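Local coordinates for proline dehydrogenase (Bradyrhizobium japonicum USDA 110, PDB 3HAZ), which probably oxidizes proline to glutamate in two steps, an FAD-dependent proline dehydrogenase reaction followed by an NAD-dependent aldehyde dehydrogenase reaction, at residues 200-205 against 774-779; 212-217 against 241-246; 261-266 against 295-300. All coordinates share one frame; numbering follows the deposited sequence.

Contact 1. Residues 200-205 against 774-779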
ATOM      1  N   GLY A 200     -12.013  27.846  42.856  1.00 21.02           N
ATOM      2  CA  GLY A 200     -10.831  27.252  43.463  1.00 17.08           C
ATOM      3  C   GLY A 200     -10.028  28.150  44.388  1.00 22.41           C
ATOM      4  O   GLY A 200      -8.928  28.581  44.052  1.00 24.04           O
ATOM      5  N   ALA A 201     -10.568  28.441  45.561  1.00 18.39           N
ATOM      6  CA  ALA A 201      -9.763  29.082  46.593  1.00 19.92           C
ATOM      7  C   ALA A 201      -8.502  28.248  46.834  1.00 23.10           C
ATOM      8  O   ALA A 201      -8.572  27.031  46.998  1.00 23.38           O
ATOM      9  CB  ALA A 201     -10.554  29.220  47.880  1.00 15.13           C
ATOM     10  N   ARG A 202      -7.352  28.905  46.834  1.00 21.92           N
ATOM     11  CA  ARG A 202      -6.096  28.251  47.182  1.00 20.22           C
ATOM     12  C   ARG A 202      -5.733  28.484  48.646  1.00 24.65           C
ATOM     13  O   ARG A 202      -4.942  27.741  49.225  1.00 24.64           O
ATOM     14  CB  ARG A 202      -4.964  28.770  46.293  1.00 27.17           C
ATOM     15  CG  ARG A 202      -4.735  27.953  45.035  1.00 28.61           C
ATOM     16  CD  ARG A 202      -5.979  27.862  44.173  1.00 31.29           C
ATOM     17  NE  ARG A 202      -5.732  27.088  42.958  1.00 26.40           N
ATOM     18  CZ  ARG A 202      -6.505  27.120  41.879  1.00 29.14           C
ATOM     19  NH1 ARG A 202      -6.189  26.382  40.823  1.00 22.05           N
ATOM     20  NH2 ARG A 202      -7.589  27.895  41.851  1.00 21.07           N
ATOM     21  N   THR A 203      -6.296  29.530  49.239  1.00 20.28           N
ATOM     22  CA  THR A 203      -5.946  29.906  50.606  1.00 25.01           C
ATOM     23  C   THR A 203      -7.214  30.133  51.412  1.00 24.40           C
ATOM     24  O   THR A 203      -8.297  30.284  50.846  1.00 26.36           O
ATOM     25  CB  THR A 203      -5.094  31.192  50.645  1.00 22.93           C
ATOM     26  OG1 THR A 203      -5.933  32.336  50.437  1.00 22.03           O
ATOM     27  CG2 THR A 203      -4.014  31.152  49.563  1.00 25.65           C
ATOM     28  N   ALA A 204      -7.073  30.146  52.734  1.00 27.42           N
ATOM     29  CA  ALA A 204      -8.185  30.452  53.623  1.00 24.68           C
ATOM     30  C   ALA A 204      -8.691  31.865  53.349  1.00 29.96           C
ATOM     31  O   ALA A 204      -9.899  32.116  53.314  1.00 23.44           O
ATOM     32  CB  ALA A 204      -7.757  30.295  55.095  1.00 21.56           C
ATOM     33  N   ALA A 205      -7.765  32.793  53.140  1.00 31.65           N
ATOM     34  CA  ALA A 205      -8.160  34.156  52.818  1.00 32.39           C
ATOM     35  C   ALA A 205      -8.928  34.233  51.488  1.00 26.38           C
ATOM     36  O   ALA A 205      -9.862  35.019  51.372  1.00 21.52           O
ATOM     37  CB  ALA A 205      -6.950  35.097  52.826  1.00 29.10           C
ATOM     38  N   LEU A 774      -0.491  32.097  35.292  1.00 18.14           N
ATOM     39  CA  LEU A 774      -1.648  32.179  36.181  1.00 17.64           C
ATOM     40  C   LEU A 774      -1.233  31.874  37.619  1.00 24.57           C
ATOM     41  O   LEU A 774      -0.843  30.747  37.930  1.00 21.24           O
ATOM     42  CB  LEU A 774      -2.730  31.197  35.722  1.00 20.20           C
ATOM     43  CG  LEU A 774      -4.056  31.230  36.479  1.00 37.44           C
ATOM     44  CD1 LEU A 774      -4.695  32.602  36.375  1.00 32.55           C
ATOM     45  CD2 LEU A 774      -4.993  30.153  35.950  1.00 40.12           C
ATOM     46  N   PRO A 775      -1.320  32.874  38.511  1.00 26.00           N
ATOM     47  CA  PRO A 775      -0.848  32.657  39.886  1.00 22.49           C
ATOM     48  C   PRO A 775      -1.456  31.431  40.591  1.00 19.82           C
ATOM     49  O   PRO A 775      -0.741  30.762  41.338  1.00 24.42           O
ATOM     50  CB  PRO A 775      -1.232  33.966  40.605  1.00 16.10           C
ATOM     51  CG  PRO A 775      -1.250  34.987  39.511  1.00 23.55           C
ATOM     52  CD  PRO A 775      -1.800  34.255  38.301  1.00 20.20           C
ATOM     53  N   GLU A 776      -2.733  31.140  40.363  1.00 18.88           N
ATOM     54  CA  GLU A 776      -3.387  29.998  41.007  1.00 25.04           C
ATOM     55  C   GLU A 776      -2.784  28.659  40.570  1.00 24.07           C
ATOM     56  O   GLU A 776      -2.741  27.707  41.346  1.00 18.00           O
ATOM     57  CB  GLU A 776      -4.888  29.962  40.690  1.00 33.67           C
ATOM     58  CG  GLU A 776      -5.668  31.190  41.087  1.00 39.61           C
ATOM     59  CD  GLU A 776      -5.746  32.214  39.973  1.00 30.82           C
ATOM     60  OE1 GLU A 776      -4.684  32.703  39.537  1.00 22.83           O
ATOM     61  OE2 GLU A 776      -6.873  32.539  39.546  1.00 26.99           O
ATOM     62  N   GLN A 777      -2.362  28.575  39.315  1.00 21.52           N
ATOM     63  CA  GLN A 777      -1.780  27.337  38.808  1.00 24.58           C
ATOM     64  C   GLN A 777      -0.329  27.228  39.255  1.00 18.63           C
ATOM     65  O   GLN A 777       0.143  26.140  39.592  1.00 20.81           O
ATOM     66  CB  GLN A 777      -1.888  27.250  37.282  1.00 23.80           C
ATOM     67  CG  GLN A 777      -3.317  27.138  36.769  1.00 50.16           C
ATOM     68  CD  GLN A 777      -4.051  25.914  37.306  1.00 65.59           C
ATOM     69  OE1 GLN A 777      -5.283  25.897  37.382  1.00 71.58           O
ATOM     70  NE2 GLN A 777      -3.296  24.885  37.678  1.00 67.59           N
ATOM     71  N   VAL A 778       0.374  28.358  39.268  1.00 17.73           N
ATOM     72  CA  VAL A 778       1.720  28.390  39.830  1.00 16.46           C
ATOM     73  C   VAL A 778       1.685  27.889  41.262  1.00 22.37           C
ATOM     74  O   VAL A 778       2.509  27.065  41.666  1.00 22.39           O
ATOM     75  CB  VAL A 778       2.337  29.797  39.797  1.00 19.77           C
ATOM     76  CG1 VAL A 778       3.644  29.825  40.600  1.00 25.72           C
ATOM     77  CG2 VAL A 778       2.586  30.224  38.359  1.00 25.45           C
ATOM     78  N   ALA A 779       0.720  28.377  42.032  1.00 18.49           N
ATOM     79  CA  ALA A 779       0.669  28.018  43.441  1.00 24.44           C
ATOM     80  C   ALA A 779       0.396  26.524  43.604  1.00 19.06           C
ATOM     81  O   ALA A 779       1.040  25.862  44.407  1.00 27.91           O
ATOM     82  CB  ALA A 779      -0.369  28.863  44.193  1.00 23.79           C
TER
HETATM   83  O   HOH W   1      -8.001  25.101  39.045  1.00 43.99           O

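Contact 2. Residues 212-217 against 241-246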
ATOM      1  N   ASP A 212     -17.300  36.790  50.848  1.00 29.37           N
ATOM      2  CA  ASP A 212     -17.668  38.200  50.968  1.00 25.31           C
ATOM      3  C   ASP A 212     -18.167  38.768  49.640  1.00 21.33           C
ATOM      4  O   ASP A 212     -19.152  39.502  49.605  1.00 24.71           O
ATOM      5  CB  ASP A 212     -16.486  39.027  51.482  1.00 27.06           C
ATOM      6  CG  ASP A 212     -16.115  38.692  52.917  1.00 32.33           C
ATOM      7  OD1 ASP A 212     -16.938  38.073  53.625  1.00 33.55           O
ATOM      8  OD2 ASP A 212     -14.996  39.047  53.338  1.00 32.98           O
ATOM      9  N   ALA A 213     -17.486  38.428  48.551  1.00 18.02           N
ATOM     10  CA  ALA A 213     -17.910  38.886  47.227  1.00 22.04           C
ATOM     11  C   ALA A 213     -19.324  38.412  46.884  1.00 27.73           C
ATOM     12  O   ALA A 213     -20.152  39.197  46.402  1.00 26.01           O
ATOM     13  CB  ALA A 213     -16.911  38.447  46.149  1.00 16.58           C
ATOM     14  N   TYR A 214     -19.602  37.133  47.125  1.00 20.23           N
ATOM     15  CA  TYR A 214     -20.948  36.607  46.903  1.00 18.28           C
ATOM     16  C   TYR A 214     -21.956  37.365  47.762  1.00 22.26           C
ATOM     17  O   TYR A 214     -23.016  37.759  47.285  1.00 22.19           O
ATOM     18  CB  TYR A 214     -21.038  35.123  47.269  1.00 17.96           C
ATOM     19  CG  TYR A 214     -20.309  34.160  46.353  1.00 27.23           C
ATOM     20  CD1 TYR A 214     -20.404  34.265  44.970  1.00 31.17           C
ATOM     21  CD2 TYR A 214     -19.562  33.108  46.882  1.00 22.81           C
ATOM     22  CE1 TYR A 214     -19.740  33.358  44.133  1.00 33.54           C
ATOM     23  CE2 TYR A 214     -18.902  32.200  46.063  1.00 18.47           C
ATOM     24  CZ  TYR A 214     -18.990  32.332  44.691  1.00 28.89           C
ATOM     25  OH  TYR A 214     -18.339  31.428  43.886  1.00 27.36           O
ATOM     26  N   ALA A 215     -21.622  37.528  49.043  1.00 20.55           N
ATOM     27  CA  ALA A 215     -22.494  38.215  49.986  1.00 29.52           C
ATOM     28  C   ALA A 215     -22.792  39.612  49.479  1.00 27.33           C
ATOM     29  O   ALA A 215     -23.941  40.041  49.466  1.00 28.41           O
ATOM     30  CB  ALA A 215     -21.855  38.268  51.373  1.00 28.26           C
ATOM     31  N   SER A 216     -21.747  40.314  49.047  1.00 27.97           N
ATOM     32  CA  SER A 216     -21.903  41.651  48.484  1.00 26.28           C
ATOM     33  C   SER A 216     -22.743  41.639  47.207  1.00 26.00           C
ATOM     34  O   SER A 216     -23.556  42.540  46.990  1.00 29.25           O
ATOM     35  CB  SER A 216     -20.537  42.297  48.208  1.00 25.50           C
ATOM     36  OG  SER A 216     -19.844  42.588  49.413  1.00 32.04           O
ATOM     37  N   ALA A 217     -22.549  40.626  46.361  1.00 18.74           N
ATOM     38  CA  ALA A 217     -23.286  40.544  45.097  1.00 16.61           C
ATOM     39  C   ALA A 217     -24.781  40.333  45.351  1.00 20.28           C
ATOM     40  O   ALA A 217     -25.636  40.941  44.705  1.00 17.06           O
ATOM     41  CB  ALA A 217     -22.719  39.411  44.207  1.00 22.60           C
ATOM     42  N   SER A 241     -15.877  25.256  45.075  1.00 16.70           N
ATOM     43  CA  SER A 241     -14.415  25.294  45.162  1.00 17.33           C
ATOM     44  C   SER A 241     -13.917  26.690  45.543  1.00 22.14           C
ATOM     45  O   SER A 241     -12.807  26.845  46.041  1.00 21.40           O
ATOM     46  CB  SER A 241     -13.750  24.812  43.862  1.00 19.86           C
ATOM     47  OG  SER A 241     -13.874  25.771  42.816  1.00 18.72           O
ATOM     48  N   ALA A 242     -14.737  27.706  45.294  1.00 18.19           N
ATOM     49  CA  ALA A 242     -14.382  29.070  45.676  1.00 15.24           C
ATOM     50  C   ALA A 242     -14.514  29.279  47.187  1.00 20.09           C
ATOM     51  O   ALA A 242     -13.857  30.151  47.763  1.00 19.69           O
ATOM     52  CB  ALA A 242     -15.255  30.073  44.926  1.00 18.76           C
ATOM     53  N   LEU A 243     -15.348  28.462  47.822  1.00 20.17           N
ATOM     54  CA  LEU A 243     -15.688  28.643  49.234  1.00 19.15           C
ATOM     55  C   LEU A 243     -14.891  27.776  50.201  1.00 27.48           C
ATOM     56  O   LEU A 243     -15.056  27.884  51.423  1.00 26.21           O
ATOM     57  CB  LEU A 243     -17.178  28.393  49.442  1.00 20.31           C
ATOM     58  CG  LEU A 243     -18.074  29.432  48.772  1.00 20.24           C
ATOM     59  CD1 LEU A 243     -19.497  28.921  48.674  1.00 22.02           C
ATOM     60  CD2 LEU A 243     -18.002  30.760  49.526  1.00 19.51           C
ATOM     61  N   HIS A 244     -14.039  26.912  49.660  1.00 21.49           N
ATOM     62  CA  HIS A 244     -13.204  26.044  50.485  1.00 20.42           C
ATOM     63  C   HIS A 244     -11.884  25.737  49.762  1.00 21.75           C
ATOM     64  O   HIS A 244     -11.893  25.418  48.575  1.00 23.40           O
ATOM     65  CB  HIS A 244     -13.945  24.750  50.821  1.00 20.22           C
ATOM     66  CG  HIS A 244     -13.359  24.011  51.982  1.00 22.42           C
ATOM     67  ND1 HIS A 244     -12.223  23.238  51.873  1.00 21.15           N
ATOM     68  CD2 HIS A 244     -13.732  23.950  53.282  1.00 21.28           C
ATOM     69  CE1 HIS A 244     -11.927  22.724  53.055  1.00 26.09           C
ATOM     70  NE2 HIS A 244     -12.831  23.139  53.926  1.00 25.41           N
ATOM     71  N   PRO A 245     -10.752  25.847  50.480  1.00 20.44           N
ATOM     72  CA  PRO A 245      -9.388  25.761  49.934  1.00 26.07           C
ATOM     73  C   PRO A 245      -8.896  24.327  49.679  1.00 29.02           C
ATOM     74  O   PRO A 245      -7.910  24.148  48.963  1.00 22.23           O
ATOM     75  CB  PRO A 245      -8.519  26.410  51.027  1.00 27.42           C
ATOM     76  CG  PRO A 245      -9.433  26.690  52.202  1.00 28.47           C
ATOM     77  CD  PRO A 245     -10.744  26.016  51.944  1.00 28.03           C
ATOM     78  N   ARG A 246      -9.543  23.332  50.274  1.00 24.04           N
ATOM     79  CA  ARG A 246      -9.264  21.943  49.923  1.00 27.31           C
ATOM     80  C   ARG A 246     -10.580  21.244  49.647  1.00 24.31           C
ATOM     81  O   ARG A 246     -10.959  20.329  50.381  1.00 22.06           O
ATOM     82  CB  ARG A 246      -8.517  21.183  51.038  1.00 20.42           C
ATOM     83  CG  ARG A 246      -7.129  21.696  51.408  1.00 21.64           C
ATOM     84  CD  ARG A 246      -6.118  21.664  50.265  1.00 19.21           C
ATOM     85  NE  ARG A 246      -6.012  20.370  49.590  1.00 25.37           N
ATOM     86  CZ  ARG A 246      -4.998  20.018  48.798  1.00 22.90           C
ATOM     87  NH1 ARG A 246      -3.978  20.846  48.611  1.00 22.89           N
ATOM     88  NH2 ARG A 246      -4.985  18.830  48.207  1.00 25.42           N
TER

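Contact 3. Residues 261-266 against 295-300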
ATOM      1  N   PRO A 261     -21.762  25.515  56.576  1.00 32.47           N
ATOM      2  CA  PRO A 261     -22.291  26.728  57.209  1.00 32.70           C
ATOM      3  C   PRO A 261     -22.072  27.950  56.330  1.00 29.86           C
ATOM      4  O   PRO A 261     -22.888  28.870  56.342  1.00 30.11           O
ATOM      5  CB  PRO A 261     -21.465  26.850  58.502  1.00 36.66           C
ATOM      6  CG  PRO A 261     -20.902  25.475  58.739  1.00 30.62           C
ATOM      7  CD  PRO A 261     -20.707  24.876  57.382  1.00 26.97           C
ATOM      8  N   GLN A 262     -20.977  27.958  55.578  1.00 29.67           N
ATOM      9  CA  GLN A 262     -20.694  29.061  54.671  1.00 28.04           C
ATOM     10  C   GLN A 262     -21.739  29.145  53.559  1.00 24.09           C
ATOM     11  O   GLN A 262     -22.299  30.211  53.306  1.00 28.81           O
ATOM     12  CB  GLN A 262     -19.291  28.912  54.071  1.00 29.31           C
ATOM     13  CG  GLN A 262     -18.209  28.607  55.092  1.00 32.01           C
ATOM     14  CD  GLN A 262     -17.730  29.828  55.847  1.00 47.22           C
ATOM     15  OE1 GLN A 262     -18.428  30.842  55.940  1.00 39.39           O
ATOM     16  NE2 GLN A 262     -16.524  29.734  56.402  1.00 57.92           N
ATOM     17  N   LEU A 263     -21.993  28.019  52.895  1.00 25.53           N
ATOM     18  CA  LEU A 263     -22.971  27.964  51.810  1.00 26.43           C
ATOM     19  C   LEU A 263     -24.365  28.265  52.336  1.00 26.45           C
ATOM     20  O   LEU A 263     -25.183  28.865  51.643  1.00 29.75           O
ATOM     21  CB  LEU A 263     -22.976  26.586  51.136  1.00 28.65           C
ATOM     22  CG  LEU A 263     -23.793  26.503  49.837  1.00 26.03           C
ATOM     23  CD1 LEU A 263     -23.172  27.373  48.744  1.00 21.53           C
ATOM     24  CD2 LEU A 263     -23.955  25.066  49.346  1.00 21.27           C
ATOM     25  N   LEU A 264     -24.636  27.829  53.562  1.00 24.54           N
ATOM     26  CA  LEU A 264     -25.922  28.103  54.193  1.00 28.78           C
ATOM     27  C   LEU A 264     -26.121  29.605  54.414  1.00 25.14           C
ATOM     28  O   LEU A 264     -27.179  30.148  54.113  1.00 27.93           O
ATOM     29  CB  LEU A 264     -26.045  27.350  55.523  1.00 24.68           C
ATOM     30  CG  LEU A 264     -27.350  27.590  56.281  1.00 26.59           C
ATOM     31  CD1 LEU A 264     -28.551  27.335  55.387  1.00 28.91           C
ATOM     32  CD2 LEU A 264     -27.421  26.733  57.539  1.00 21.90           C
ATOM     33  N   ASP A 265     -25.095  30.265  54.942  1.00 28.83           N
ATOM     34  CA  ASP A 265     -25.137  31.706  55.178  1.00 31.50           C
ATOM     35  C   ASP A 265     -25.464  32.451  53.886  1.00 29.74           C
ATOM     36  O   ASP A 265     -26.324  33.337  53.863  1.00 28.30           O
ATOM     37  CB  ASP A 265     -23.796  32.181  55.750  1.00 36.99           C
ATOM     38  CG  ASP A 265     -23.824  33.633  56.214  1.00 37.36           C
ATOM     39  OD1 ASP A 265     -24.757  34.380  55.856  1.00 38.55           O
ATOM     40  OD2 ASP A 265     -22.896  34.029  56.943  1.00 39.93           O
ATOM     41  N   LEU A 266     -24.786  32.081  52.805  1.00 28.21           N
ATOM     42  CA  LEU A 266     -25.039  32.710  51.514  1.00 24.07           C
ATOM     43  C   LEU A 266     -26.459  32.430  50.990  1.00 23.95           C
ATOM     44  O   LEU A 266     -27.116  33.328  50.484  1.00 25.05           O
ATOM     45  CB  LEU A 266     -23.980  32.301  50.492  1.00 20.88           C
ATOM     46  CG  LEU A 266     -22.550  32.822  50.705  1.00 24.44           C
ATOM     47  CD1 LEU A 266     -21.606  32.281  49.622  1.00 24.53           C
ATOM     48  CD2 LEU A 266     -22.503  34.353  50.744  1.00 21.82           C
ATOM     49  N   ALA A 295     -26.796  18.781  49.837  1.00 30.29           N
ATOM     50  CA  ALA A 295     -27.871  18.125  50.572  1.00 33.05           C
ATOM     51  C   ALA A 295     -27.914  18.584  52.029  1.00 34.40           C
ATOM     52  O   ALA A 295     -28.988  18.828  52.577  1.00 28.58           O
ATOM     53  CB  ALA A 295     -27.724  16.606  50.500  1.00 25.76           C
ATOM     54  N   ALA A 296     -26.747  18.687  52.657  1.00 32.94           N
ATOM     55  CA  ALA A 296     -26.688  19.101  54.058  1.00 32.40           C
ATOM     56  C   ALA A 296     -27.117  20.560  54.198  1.00 27.80           C
ATOM     57  O   ALA A 296     -27.772  20.940  55.163  1.00 25.21           O
ATOM     58  CB  ALA A 296     -25.294  18.886  54.628  1.00 26.45           C
ATOM     59  N   THR A 297     -26.756  21.376  53.215  1.00 18.29           N
ATOM     60  CA  THR A 297     -27.171  22.763  53.218  1.00 23.36           C
ATOM     61  C   THR A 297     -28.683  22.871  53.061  1.00 24.19           C
ATOM     62  O   THR A 297     -29.348  23.581  53.817  1.00 25.55           O
ATOM     63  CB  THR A 297     -26.492  23.536  52.081  1.00 25.91           C
ATOM     64  OG1 THR A 297     -25.070  23.395  52.205  1.00 24.27           O
ATOM     65  CG2 THR A 297     -26.870  25.008  52.142  1.00 26.11           C
ATOM     66  N   LEU A 298     -29.217  22.164  52.071  1.00 24.88           N
ATOM     67  CA  LEU A 298     -30.633  22.251  51.746  1.00 25.70           C
ATOM     68  C   LEU A 298     -31.485  21.780  52.915  1.00 30.89           C
ATOM     69  O   LEU A 298     -32.614  22.224  53.087  1.00 31.43           O
ATOM     70  CB  LEU A 298     -30.957  21.425  50.494  1.00 29.88           C
ATOM     71  CG  LEU A 298     -32.432  21.387  50.080  1.00 32.35           C
ATOM     72  CD1 LEU A 298     -32.896  22.760  49.596  1.00 23.90           C
ATOM     73  CD2 LEU A 298     -32.689  20.325  49.012  1.00 36.45           C
ATOM     74  N   ALA A 299     -30.937  20.877  53.720  1.00 29.32           N
ATOM     75  CA  ALA A 299     -31.690  20.302  54.826  1.00 32.33           C
ATOM     76  C   ALA A 299     -31.981  21.302  55.944  1.00 36.81           C
ATOM     77  O   ALA A 299     -32.894  21.095  56.736  1.00 35.47           O
ATOM     78  CB  ALA A 299     -30.969  19.097  55.378  1.00 27.34           C
ATOM     79  N   ASP A 300     -31.209  22.381  56.012  1.00 35.25           N
ATOM     80  CA  ASP A 300     -31.377  23.350  57.091  1.00 34.28           C
ATOM     81  C   ASP A 300     -32.754  24.015  57.056  1.00 32.03           C
ATOM     82  O   ASP A 300     -33.149  24.586  56.043  1.00 29.82           O
ATOM     83  CB  ASP A 300     -30.276  24.409  57.060  1.00 36.31           C
ATOM     84  CG  ASP A 300     -30.251  25.255  58.323  1.00 36.48           C
ATOM     85  OD1 ASP A 300     -31.138  26.116  58.481  1.00 30.47           O
ATOM     86  OD2 ASP A 300     -29.341  25.063  59.154  1.00 33.62           O
TER

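Contact 1. Residues 200-205 against 774-779
The guanidinium group of R202 lies flat over the CB of E776, which sits 3.5 Å from R202 CZ, close to the centre of one guanidinium face. The arginine chain turns at chi2 (58°) and is otherwise extended beyond that bend, which carries the head group across to the first turn of helix 775-787. The side chain of E776 crosses it at about a right angle. Its carboxylate leads away rather than pairing: E776 OE2 stays 5.2 Å from R202 NH2, so any attraction between the two charges acts at a distance. Other partners hold the head group. On its own side of the interface, R202 NH2 donates to G200 O at 2.7 Å, in the carbonyl plane on a lone pair. Beside the helix, R202 NH1 gives a hydrogen bond of 2.8 Å to a water, which in turn donates to Q777 OE1, and the same nitrogen makes a salt bridge with D780 one turn further on. With both terminal nitrogens engaged, rotation of the guanidinium is restrained. M813 of helix 804-819 also packs on R202 and A779. The contact is an interdomain bridge: an arginine from the loop between strand 193-196 and helix 204-223 of the proline dehydrogenase barrel reaches the N-terminal turn of a helix in the aldehyde dehydrogenase part.

Contact 2. Residues 212-217 against 241-246
Y214 reaches from helix 204-223 towards the short helix 240-243, and its successive atoms meet different partners. CB leaves the helix in the direction of the other segment, and CG stands anti to the carbonyl carbon (chi1 -70°), which sets the ring beside L243, against the barrel strands. One ring edge, CD2 and CE2, then meets L243: the methyl carbon L243 CD2 comes in near the ring plane, 3.9 Å from Y214 CE2, and L243 CG follows at 4.0 Å from the same ring atom. Y214 CZ is 4.4 Å from A242 CB. At the tip, Y214 OH lies 3.5 Å from A242 CB, so the alanine packs beside the phenol oxygen, while that oxygen accepts a hydrogen bond from the backbone N of K239. The side chains of L266, M196 and V238 also pack on the tyrosine, placing it between strands of the barrel and the helices outside them. About 10 Å separate the Y214 side chain from the bound FAD, which the contact does not touch. Beyond the ring, the second segment is tied by a bond from R246 N to H244 ND1 (3.1 Å), tilted from the imidazole plane, and H244 NE2 pairs with E258. The chemistry between the segments is therefore apolar, an aromatic edge against buried aliphatic carbons, while the phenol oxygen takes its hydrogen bond from a main-chain amide rather than from A242 or L243.

Contact 3. Residues 261-266 against 295-300
This is side-by-side packing of two neighbouring outer helices of the proline dehydrogenase barrel, 252-272 and 287-298, made without a hydrogen bond between the segments. The backbones come close at L264 and T297, whose CA atoms are 5.6 Å apart, and the short threonine side chain fills that narrow space. Its two branches part ways. T297 CG2, anti to the backbone N, lies against the main chain of L264, 3.8 Å from L264 CA; T297 OG1 swings to the other side (chi1 -56°), where L263 CD2 sits 3.5 Å from it. The hydroxyl is not left to the leucine, since it bonds to V293 O one turn back in its own helix. L263 itself crosses T297 at about a right angle. An alanine in place of L263 would remove the methyl groups beyond CB and would probably open a gap beside T297 OG1, where L263 CD2 now packs. Three residues on from T297, D300 meets L264: L264 CD2 comes within 3.0 Å of D300 OD2, a tight methyl-to-carboxylate contact, and L264 CD1 lies 3.8 Å from D300 CB. The two side chains again cross steeply, and D300 OD1 is held by S302. Helix 320-333, next round the barrel, packs on A295 and L298. Neighbouring helices, each following a strand of the central parallel sheet, form the outer layer of a (beta/alpha)8 barrel, the TIM-barrel fold.

Contacts 2 and 3 close short spans of about 25 residues, lie in series along the chain and belong to the proline dehydrogenase barrel; contact 1 joins that barrel to the aldehyde dehydrogenase part across 568 intervening residues, a span that includes both of the others. Centres of contacts 1 and 2 are 13 Å apart, as are those of contacts 2 and 3, whereas contacts 1 and 3 are 24 Å apart. Contacts 1 and 2 share helix 204-223 and meet where G200 N probably bonds to S241 OG (2.8 Å). Contacts 2 and 3 meet chiefly through L266, which packs on Y214 and L243. A continuous run of hydrogen bonds and packing thus leads from the domain interface to the barrel's outer helices.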